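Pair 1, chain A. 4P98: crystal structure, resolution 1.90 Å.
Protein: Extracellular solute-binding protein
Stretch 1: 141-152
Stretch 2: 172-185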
# COMPACT_ATOMS: atom_id res chain seq x y z
N GLY A 141 24.68 0.47 -10.13
CA GLY A 141 25.76 0.80 -9.21
C GLY A 141 25.39 0.74 -7.73
O GLY A 141 26.08 1.30 -6.91
N VAL A 142 24.31 0.06 -7.40
CA VAL A 142 23.87 -0.05 -6.00
C VAL A 142 24.16 -1.45 -5.52
O VAL A 142 23.44 -2.39 -5.86
CB VAL A 142 22.38 0.30 -5.86
CG1 VAL A 142 21.91 0.10 -4.42
CG2 VAL A 142 22.12 1.72 -6.33
N GLU A 143 25.23 -1.63 -4.76
CA GLU A 143 25.61 -2.96 -4.31
C GLU A 143 25.32 -3.19 -2.83
O GLU A 143 25.36 -4.34 -2.38
CB GLU A 143 27.09 -3.29 -4.64
CG GLU A 143 27.41 -3.52 -6.14
CD GLU A 143 26.44 -4.46 -6.89
OE1 GLU A 143 26.29 -5.66 -6.54
OE2 GLU A 143 25.85 -3.99 -7.89
N LYS A 144 25.00 -2.12 -2.10
CA LYS A 144 24.70 -2.18 -0.66
C LYS A 144 23.37 -1.47 -0.40
O LYS A 144 23.22 -0.30 -0.73
CB LYS A 144 25.81 -1.52 0.15
CG LYS A 144 27.15 -2.24 0.09
CD LYS A 144 28.16 -1.71 1.11
CE LYS A 144 29.43 -2.55 1.08
NZ LYS A 144 30.48 -2.01 1.99
N VAL A 145 22.42 -2.19 0.20
CA VAL A 145 21.06 -1.70 0.40
C VAL A 145 20.73 -1.78 1.88
O VAL A 145 21.04 -2.77 2.54
CB VAL A 145 20.02 -2.55 -0.38
CG1 VAL A 145 18.60 -2.07 -0.09
CG2 VAL A 145 20.31 -2.50 -1.87
N GLY A 146 20.09 -0.72 2.38
CA GLY A 146 19.69 -0.66 3.78
C GLY A 146 18.19 -0.44 3.87
O GLY A 146 17.64 0.32 3.08
N ALA A 147 17.54 -1.11 4.82
CA ALA A 147 16.10 -0.97 5.01
C ALA A 147 15.78 -0.67 6.46
O ALA A 147 16.35 -1.27 7.37
CB ALA A 147 15.37 -2.22 4.56
N VAL A 148 14.85 0.25 6.66
CA VAL A 148 14.40 0.57 8.01
C VAL A 148 12.91 0.35 8.13
O VAL A 148 12.12 0.92 7.38
CB VAL A 148 14.74 2.02 8.43
CG1 VAL A 148 14.28 2.27 9.86
CG2 VAL A 148 16.23 2.28 8.32
N GLY A 149 12.54 -0.48 9.11
CA GLY A 149 11.14 -0.70 9.48
C GLY A 149 10.83 -0.29 10.90
O GLY A 149 11.71 0.17 11.64
N GLY A 150 9.56 -0.46 11.27
CA GLY A 150 9.07 -0.13 12.61
C GLY A 150 9.19 -1.27 13.61
O GLY A 150 10.28 -1.76 13.84
N PRO A 151 8.06 -1.71 14.19
CA PRO A 151 8.07 -2.83 15.14
C PRO A 151 8.15 -4.17 14.43
O PRO A 151 7.66 -4.30 13.31
CB PRO A 151 6.72 -2.69 15.85
CG PRO A 151 5.82 -2.06 14.83
CD PRO A 151 6.69 -1.23 13.92
N GLN A 152 8.75 -5.17 15.07
CA GLN A 152 8.92 -6.49 14.46
C GLN A 152 7.69 -7.36 14.61
O GLN A 152 7.76 -8.47 15.12
CB GLN A 152 10.14 -7.20 15.04
CG GLN A 152 11.44 -6.49 14.72
CD GLN A 152 12.63 -7.20 15.32
OE1 GLN A 152 13.22 -6.74 16.29
NE2 GLN A 152 12.96 -8.34 14.79
N PRO A 172 21.50 -10.75 -7.13
CA PRO A 172 21.95 -11.67 -6.10
C PRO A 172 23.31 -11.32 -5.49
O PRO A 172 23.68 -11.89 -4.47
CB PRO A 172 22.02 -13.02 -6.83
CG PRO A 172 22.10 -12.69 -8.28
CD PRO A 172 21.38 -11.40 -8.46
N ARG A 173 24.04 -10.39 -6.12
CA ARG A 173 25.33 -9.92 -5.61
C ARG A 173 25.21 -8.80 -4.57
O ARG A 173 26.15 -8.56 -3.83
CB ARG A 173 26.21 -9.44 -6.77
CG ARG A 173 26.76 -10.57 -7.63
CD ARG A 173 28.04 -11.15 -7.02
NE ARG A 173 28.54 -12.30 -7.77
CZ ARG A 173 29.73 -12.88 -7.57
NH1 ARG A 173 30.57 -12.43 -6.64
NH2 ARG A 173 30.09 -13.93 -8.30
N ALA A 174 24.06 -8.12 -4.51
CA ALA A 174 23.89 -7.01 -3.56
C ALA A 174 23.88 -7.50 -2.12
O ALA A 174 23.44 -8.61 -1.83
CB ALA A 174 22.62 -6.25 -3.86
N SER A 175 24.40 -6.67 -1.22
CA SER A 175 24.35 -6.98 0.21
C SER A 175 23.24 -6.14 0.84
O SER A 175 22.82 -5.11 0.28
CB SER A 175 25.70 -6.74 0.88
OG SER A 175 26.01 -5.37 0.88
N TYR A 176 22.78 -6.58 1.99
CA TYR A 176 21.55 -6.06 2.58
C TYR A 176 21.68 -6.03 4.10
O TYR A 176 22.15 -7.00 4.70
CB TYR A 176 20.38 -6.94 2.15
CG TYR A 176 19.04 -6.58 2.77
CD1 TYR A 176 18.23 -5.58 2.22
CD2 TYR A 176 18.59 -7.25 3.89
CE1 TYR A 176 17.00 -5.27 2.80
CE2 TYR A 176 17.37 -6.94 4.48
CZ TYR A 176 16.58 -5.96 3.92
OH TYR A 176 15.39 -5.69 4.52
N GLU A 177 21.26 -4.92 4.70
CA GLU A 177 21.16 -4.80 6.15
C GLU A 177 19.86 -4.09 6.46
O GLU A 177 19.40 -3.25 5.68
CB GLU A 177 22.34 -4.01 6.74
CG GLU A 177 22.51 -4.20 8.24
CD GLU A 177 23.62 -3.35 8.86
OE1 GLU A 177 24.54 -2.90 8.13
OE2 GLU A 177 23.56 -3.12 10.09
N GLU A 178 19.27 -4.42 7.59
CA GLU A 178 18.03 -3.78 8.01
C GLU A 178 18.04 -3.50 9.51
O GLU A 178 18.75 -4.16 10.28
CB GLU A 178 16.83 -4.63 7.61
CG GLU A 178 16.68 -5.89 8.44
CD GLU A 178 15.81 -6.95 7.80
OE1 GLU A 178 15.07 -6.66 6.84
OE2 GLU A 178 15.86 -8.09 8.30
N THR A 179 17.26 -2.51 9.90
CA THR A 179 17.12 -2.11 11.29
C THR A 179 15.66 -1.82 11.56
O THR A 179 14.97 -1.22 10.74
CB THR A 179 17.93 -0.82 11.56
OG1 THR A 179 19.32 -1.06 11.32
CG2 THR A 179 17.78 -0.36 13.00
N TYR A 180 15.20 -2.23 12.73
CA TYR A 180 13.85 -1.97 13.18
C TYR A 180 13.84 -0.93 14.31
O TYR A 180 14.63 -1.04 15.24
CB TYR A 180 13.23 -3.28 13.66
CG TYR A 180 13.05 -4.29 12.55
CD1 TYR A 180 12.02 -4.18 11.63
CD2 TYR A 180 13.93 -5.38 12.43
CE1 TYR A 180 11.86 -5.12 10.61
CE2 TYR A 180 13.77 -6.31 11.41
CZ TYR A 180 12.72 -6.17 10.51
OH TYR A 180 12.56 -7.11 9.50
N THR A 181 12.97 0.07 14.22
CA THR A 181 12.88 1.09 15.27
C THR A 181 12.12 0.63 16.51
O THR A 181 12.28 1.22 17.57
CB THR A 181 12.22 2.39 14.80
OG1 THR A 181 10.83 2.16 14.55
CG2 THR A 181 12.90 2.94 13.56
N GLY A 182 11.27 -0.40 16.36
CA GLY A 182 10.41 -0.87 17.45
C GLY A 182 9.08 -0.14 17.57
O GLY A 182 8.27 -0.50 18.42
N ARG A 183 8.84 0.86 16.72
CA ARG A 183 7.69 1.77 16.85
C ARG A 183 7.07 2.06 15.50
O ARG A 183 7.76 2.00 14.49
CB ARG A 183 8.13 3.11 17.44
CG ARG A 183 8.74 3.03 18.82
CD ARG A 183 7.67 2.79 19.87
NE ARG A 183 8.20 3.01 21.22
CZ ARG A 183 8.67 2.07 22.04
NH1 ARG A 183 8.69 0.78 21.69
NH2 ARG A 183 9.12 2.41 23.24
N PHE A 184 5.79 2.41 15.48
CA PHE A 184 5.19 2.99 14.27
C PHE A 184 5.40 4.50 14.26
O PHE A 184 5.23 5.14 15.29
CB PHE A 184 3.69 2.73 14.21
CG PHE A 184 3.32 1.30 13.94
CD1 PHE A 184 3.74 0.66 12.80
CD2 PHE A 184 2.49 0.62 14.83
CE1 PHE A 184 3.36 -0.65 12.53
CE2 PHE A 184 2.12 -0.70 14.58
CZ PHE A 184 2.55 -1.33 13.43
N TYR A 185 5.80 5.06 13.12
CA TYR A 185 5.78 6.51 12.89
C TYR A 185 6.68 7.28 13.87
O TYR A 185 6.37 8.40 14.22
CB TYR A 185 4.32 7.02 12.97
CG TYR A 185 4.01 8.34 12.29
CD1 TYR A 185 4.52 8.65 11.04
CD2 TYR A 185 3.16 9.28 12.89
CE1 TYR A 185 4.23 9.86 10.41
CE2 TYR A 185 2.86 10.49 12.28
CZ TYR A 185 3.40 10.77 11.03
OH TYR A 185 3.12 11.95 10.39

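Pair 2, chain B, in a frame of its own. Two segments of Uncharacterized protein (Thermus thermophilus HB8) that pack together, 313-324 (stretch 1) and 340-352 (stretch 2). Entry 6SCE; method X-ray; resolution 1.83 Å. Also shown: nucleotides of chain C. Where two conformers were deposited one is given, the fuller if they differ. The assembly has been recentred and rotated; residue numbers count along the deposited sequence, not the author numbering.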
# COMPACT_ATOMS: atom_id res chain seq x y z
N GLY B 313 -1.98 -20.00 11.40
CA GLY B 313 -2.79 -21.16 10.99
C GLY B 313 -4.12 -21.21 11.72
O GLY B 313 -4.43 -22.17 12.39
N PRO B 314 -4.91 -20.12 11.62
CA PRO B 314 -6.11 -20.04 12.41
C PRO B 314 -7.25 -20.94 11.93
O PRO B 314 -7.35 -21.24 10.74
CB PRO B 314 -6.53 -18.58 12.21
CG PRO B 314 -6.08 -18.27 10.84
CD PRO B 314 -4.76 -18.96 10.73
N ARG B 315 -8.09 -21.33 12.89
CA ARG B 315 -9.36 -21.99 12.59
C ARG B 315 -10.50 -20.96 12.54
O ARG B 315 -11.50 -21.19 11.88
CB ARG B 315 -9.64 -23.10 13.61
CG ARG B 315 -8.61 -24.23 13.60
CD ARG B 315 -9.11 -25.46 14.35
NE ARG B 315 -8.34 -26.67 14.08
CZ ARG B 315 -7.26 -27.05 14.77
NH1 ARG B 315 -6.82 -26.30 15.77
NH2 ARG B 315 -6.64 -28.18 14.46
N GLU B 316 -10.34 -19.83 13.24
CA GLU B 316 -11.30 -18.73 13.18
C GLU B 316 -10.53 -17.40 13.05
O GLU B 316 -9.48 -17.22 13.67
CB GLU B 316 -12.18 -18.65 14.44
CG GLU B 316 -12.94 -19.93 14.75
CD GLU B 316 -14.13 -19.74 15.67
OE1 GLU B 316 -14.85 -18.72 15.56
OE2 GLU B 316 -14.37 -20.63 16.49
N VAL B 317 -11.06 -16.52 12.22
CA VAL B 317 -10.46 -15.23 12.00
C VAL B 317 -11.52 -14.17 12.23
O VAL B 317 -12.67 -14.33 11.84
CB VAL B 317 -9.79 -15.13 10.61
CG1 VAL B 317 -10.78 -15.32 9.49
CG2 VAL B 317 -9.08 -13.79 10.47
N TYR B 318 -11.12 -13.11 12.89
CA TYR B 318 -12.00 -11.98 13.14
C TYR B 318 -11.41 -10.79 12.42
O TYR B 318 -10.27 -10.46 12.69
CB TYR B 318 -12.07 -11.68 14.62
CG TYR B 318 -12.80 -12.73 15.44
CD1 TYR B 318 -12.17 -13.91 15.79
CD2 TYR B 318 -14.11 -12.53 15.87
CE1 TYR B 318 -12.83 -14.88 16.55
CE2 TYR B 318 -14.78 -13.49 16.61
CZ TYR B 318 -14.14 -14.66 16.95
OH TYR B 318 -14.79 -15.63 17.71
N LEU B 319 -12.17 -10.22 11.50
CA LEU B 319 -11.71 -9.17 10.61
C LEU B 319 -12.56 -7.92 10.80
O LEU B 319 -13.78 -7.99 10.66
CB LEU B 319 -11.78 -9.63 9.15
CG LEU B 319 -10.97 -10.84 8.75
CD1 LEU B 319 -11.25 -11.28 7.33
CD2 LEU B 319 -9.48 -10.55 8.96
N LEU B 320 -11.93 -6.79 11.14
CA LEU B 320 -12.63 -5.53 11.30
C LEU B 320 -12.10 -4.49 10.36
O LEU B 320 -10.89 -4.37 10.20
CB LEU B 320 -12.46 -5.01 12.74
CG LEU B 320 -13.02 -5.86 13.87
CD1 LEU B 320 -12.78 -5.21 15.24
CD2 LEU B 320 -14.49 -6.11 13.67
N THR B 321 -12.99 -3.72 9.74
CA THR B 321 -12.55 -2.56 8.98
C THR B 321 -13.69 -1.56 8.81
O THR B 321 -14.74 -1.68 9.43
CB THR B 321 -11.87 -2.94 7.64
OG1 THR B 321 -11.13 -1.81 7.16
CG2 THR B 321 -12.87 -3.42 6.62
N THR B 322 -13.42 -0.55 8.01
CA THR B 322 -14.31 0.55 7.80
C THR B 322 -15.14 0.28 6.55
O THR B 322 -14.79 -0.51 5.66
CB THR B 322 -13.54 1.86 7.59
OG1 THR B 322 -12.57 1.66 6.56
CG2 THR B 322 -12.83 2.27 8.85
N PRO B 323 -16.28 0.97 6.45
CA PRO B 323 -17.14 0.72 5.29
C PRO B 323 -16.47 1.04 3.99
O PRO B 323 -16.71 0.34 3.01
CB PRO B 323 -18.37 1.62 5.55
CG PRO B 323 -18.06 2.45 6.72
CD PRO B 323 -16.83 1.94 7.40
N GLU B 324 -15.59 2.04 3.94
CA GLU B 324 -14.85 2.32 2.71
C GLU B 324 -13.85 1.21 2.28
O GLU B 324 -13.35 1.21 1.15
CB GLU B 324 -14.16 3.70 2.76
CG GLU B 324 -13.17 3.92 3.90
CD GLU B 324 -13.79 4.57 5.13
OE1 GLU B 324 -13.28 5.60 5.66
OE2 GLU B 324 -14.81 4.06 5.59
N GLY B 340 -10.87 -22.89 4.53
CA GLY B 340 -11.56 -23.64 5.57
C GLY B 340 -11.59 -22.96 6.92
O GLY B 340 -11.84 -23.61 7.94
N VAL B 341 -11.35 -21.64 6.95
CA VAL B 341 -11.30 -20.88 8.20
C VAL B 341 -12.64 -20.24 8.44
O VAL B 341 -13.18 -19.64 7.53
CB VAL B 341 -10.21 -19.78 8.15
CG1 VAL B 341 -10.14 -19.03 9.47
CG2 VAL B 341 -8.85 -20.41 7.86
N ARG B 342 -13.17 -20.34 9.66
CA ARG B 342 -14.41 -19.61 9.99
C ARG B 342 -14.14 -18.11 10.11
O ARG B 342 -13.27 -17.69 10.86
CB ARG B 342 -15.03 -20.10 11.29
CG ARG B 342 -16.43 -19.54 11.52
CD ARG B 342 -17.02 -19.99 12.85
NE ARG B 342 -17.53 -21.34 12.77
CZ ARG B 342 -16.97 -22.44 13.30
NH1 ARG B 342 -15.84 -22.40 14.02
NH2 ARG B 342 -17.57 -23.61 13.10
N VAL B 343 -14.91 -17.31 9.38
CA VAL B 343 -14.71 -15.86 9.34
C VAL B 343 -15.81 -15.10 10.08
O VAL B 343 -16.99 -15.34 9.86
CB VAL B 343 -14.67 -15.35 7.91
CG1 VAL B 343 -14.50 -13.83 7.91
CG2 VAL B 343 -13.56 -16.03 7.15
N HIS B 344 -15.41 -14.18 10.94
CA HIS B 344 -16.32 -13.22 11.54
C HIS B 344 -15.81 -11.84 11.15
O HIS B 344 -14.61 -11.57 11.22
CB HIS B 344 -16.31 -13.36 13.03
CG HIS B 344 -16.46 -14.76 13.51
ND1 HIS B 344 -17.67 -15.43 13.48
CD2 HIS B 344 -15.57 -15.63 14.04
CE1 HIS B 344 -17.51 -16.65 13.96
NE2 HIS B 344 -16.25 -16.79 14.32
N ARG B 345 -16.72 -10.96 10.77
CA ARG B 345 -16.36 -9.65 10.29
C ARG B 345 -17.30 -8.67 10.89
O ARG B 345 -18.44 -9.02 11.18
CB ARG B 345 -16.48 -9.58 8.78
CG ARG B 345 -17.78 -10.16 8.23
CD ARG B 345 -17.81 -10.09 6.71
NE ARG B 345 -18.28 -8.79 6.27
CZ ARG B 345 -18.40 -8.40 5.01
NH1 ARG B 345 -18.06 -9.20 4.00
NH2 ARG B 345 -18.85 -7.17 4.76
N SER B 346 -16.84 -7.44 11.05
CA SER B 346 -17.73 -6.37 11.40
C SER B 346 -17.17 -5.07 10.86
O SER B 346 -15.95 -4.95 10.66
CB SER B 346 -17.90 -6.28 12.92
OG SER B 346 -18.97 -5.40 13.25
N PHE B 347 -18.06 -4.11 10.59
CA PHE B 347 -17.67 -2.76 10.23
C PHE B 347 -17.56 -1.84 11.44
O PHE B 347 -18.46 -1.81 12.33
CB PHE B 347 -18.64 -2.14 9.23
CG PHE B 347 -18.58 -2.74 7.87
CD1 PHE B 347 -17.45 -2.61 7.07
CD2 PHE B 347 -19.67 -3.45 7.36
CE1 PHE B 347 -17.40 -3.16 5.80
CE2 PHE B 347 -19.63 -4.00 6.09
CZ PHE B 347 -18.48 -3.87 5.31
N LEU B 348 -16.51 -1.02 11.43
CA LEU B 348 -16.37 0.12 12.35
C LEU B 348 -17.13 1.31 11.78
O LEU B 348 -17.33 1.37 10.57
CB LEU B 348 -14.91 0.52 12.53
CG LEU B 348 -13.98 -0.62 12.94
CD1 LEU B 348 -12.55 -0.06 13.00
CD2 LEU B 348 -14.38 -1.27 14.27
N SER B 349 -17.57 2.22 12.64
CA SER B 349 -18.22 3.45 12.21
C SER B 349 -17.27 4.26 11.34
O SER B 349 -17.70 4.89 10.38
CB SER B 349 -18.65 4.29 13.42
OG SER B 349 -19.55 3.56 14.23
N GLY B 350 -15.97 4.23 11.65
CA GLY B 350 -15.00 4.93 10.82
C GLY B 350 -13.58 4.61 11.25
O GLY B 350 -13.36 3.89 12.22
N PRO B 351 -12.61 5.19 10.54
CA PRO B 351 -11.20 4.85 10.82
C PRO B 351 -10.68 5.37 12.14
O PRO B 351 -9.59 4.99 12.56
CB PRO B 351 -10.45 5.46 9.63
CG PRO B 351 -11.33 6.53 9.09
CD PRO B 351 -12.74 5.94 9.28
N TRP B 352 -11.45 6.24 12.80
CA TRP B 352 -11.12 6.76 14.11
C TRP B 352 -11.56 5.85 15.24
O TRP B 352 -11.30 6.17 16.39
CB TRP B 352 -11.80 8.13 14.33
CG TRP B 352 -13.32 7.98 14.22
CD1 TRP B 352 -14.19 7.60 15.21
CD2 TRP B 352 -14.12 8.16 13.04
NE1 TRP B 352 -15.48 7.51 14.71
CE2 TRP B 352 -15.46 7.87 13.39
CE3 TRP B 352 -13.83 8.56 11.74
CZ2 TRP B 352 -16.50 7.97 12.47
CZ3 TRP B 352 -14.87 8.65 10.82
CH2 TRP B 352 -16.19 8.35 11.20
P A C 3 -1.53 5.49 10.06
OP1 A C 3 -2.33 5.88 11.30
OP2 A C 3 -0.12 5.08 10.38
O5' A C 3 -2.30 4.32 9.31
C5' A C 3 -1.99 3.92 7.96
C4' A C 3 -2.85 2.72 7.66
O4' A C 3 -4.26 3.11 7.67
C3' A C 3 -2.60 2.05 6.31
O3' A C 3 -2.46 0.66 6.57
C2' A C 3 -3.87 2.37 5.52
O2' A C 3 -4.19 1.42 4.53
C1' A C 3 -4.91 2.41 6.64
N9 A C 3 -6.11 3.14 6.31
C8 A C 3 -6.17 4.41 5.77
N7 A C 3 -7.41 4.83 5.61
C5 A C 3 -8.19 3.80 6.11
C6 A C 3 -9.58 3.65 6.24
N6 A C 3 -10.44 4.61 5.90
N1 A C 3 -10.03 2.51 6.81
C2 A C 3 -9.14 1.58 7.19
N3 A C 3 -7.81 1.60 7.11
C4 A C 3 -7.40 2.75 6.55

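What backbone arrangement do the two pairs share? Each is a pair of neighbouring parallel strands, six residues against six, whose directions diverge by 18° in pair 1 and 17° in pair 2; fourteen central residues superpose with an RMSD of 0.5 Å. The ladder is the same in both. Its first rung runs from A:Ser175 N to A:Glu143 O (2.8 Å) and, at the matching place, from B:Arg342 N to B:Arg315 O (2.9 Å). Because parallel strands bond alternately to residues before and after their partner, the next rungs go back from A:Val145 N to A:Ser175 O (2.9 Å) and from B:Val317 N to B:Arg342 O (2.8 Å). The pattern continues to A:Thr181 N with A:Gly149 O (2.9 Å) and B:Leu348 N with B:Thr321 O (2.8 Å). One rung of pair 2 is weak, B:Thr321 N to B:Ser346 O at 3.3 Å; its counterpart, A:Gly149 N to A:Thr179 O, measures 3.0 Å.

How is the face carrying A:Val145 and A:Ala147, matched by B:Val317 and B:Leu319, filled? In pair 1 the first strand offers small groups and the second a long aromatic one. The A:Tyr176 ring lies beside both residues, with A:Val145 CG1 4.2 Å from A:Tyr176 CD1 and A:Ala147 CB 3.9 Å from A:Tyr176 CE1, and its hydroxyl bonds within its own strand, A:Tyr176 OH to A:Glu178 OE1 at 2.5 Å. Pair 2 has B:Val343 at the tyrosine position and makes up the bulk across the strand: B:Leu319 replaces the alanine, and its CD1 reaches B:Val343 CG1 at 4.2 Å, while B:Val317 CG1 touches B:Val343 CG2 at 3.7 Å.

What happens on the opposite face, where A:Gly146 matches B:Tyr318? Pair 1 has no side chain there, and the end of A:Glu177 leads away from the first strand. In pair 2 the matching B:His344 is engaged by two neighbours: B:Tyr318 presents a ring face to it, with B:Tyr318 CZ 3.4 Å from B:His344 CD2, and B:His344 NE2 donates to B:Glu316 OE1 at 2.7 Å. The same glutamate forms a salt bridge from B:Glu316 OE2 to B:Arg342 NH1 (3.4 Å). At those two positions pair 1 has A:Lys144 and A:Ser175, which meet more simply, A:Lys144 CG lying 3.4 Å from A:Ser175 OG.

How do the strands end? In pair 1 the chain passes through A:Gly150, where a CB would lie only 2.6 Å from A:Arg183 O, and A:Gly182 N bonds to A:Gly150 O (3.0 Å). Beyond it, A:Pro151 CG sits over the A:Phe184 ring, 3.6 Å from A:Phe184 CZ. Pair 2 has B:Thr322 at the glycine position, its CG2 3.7 Å from B:Pro351 CD, while B:Thr322 OG1 donates to N1 of the bound adenosine nucleotide A3 at 2.7 Å.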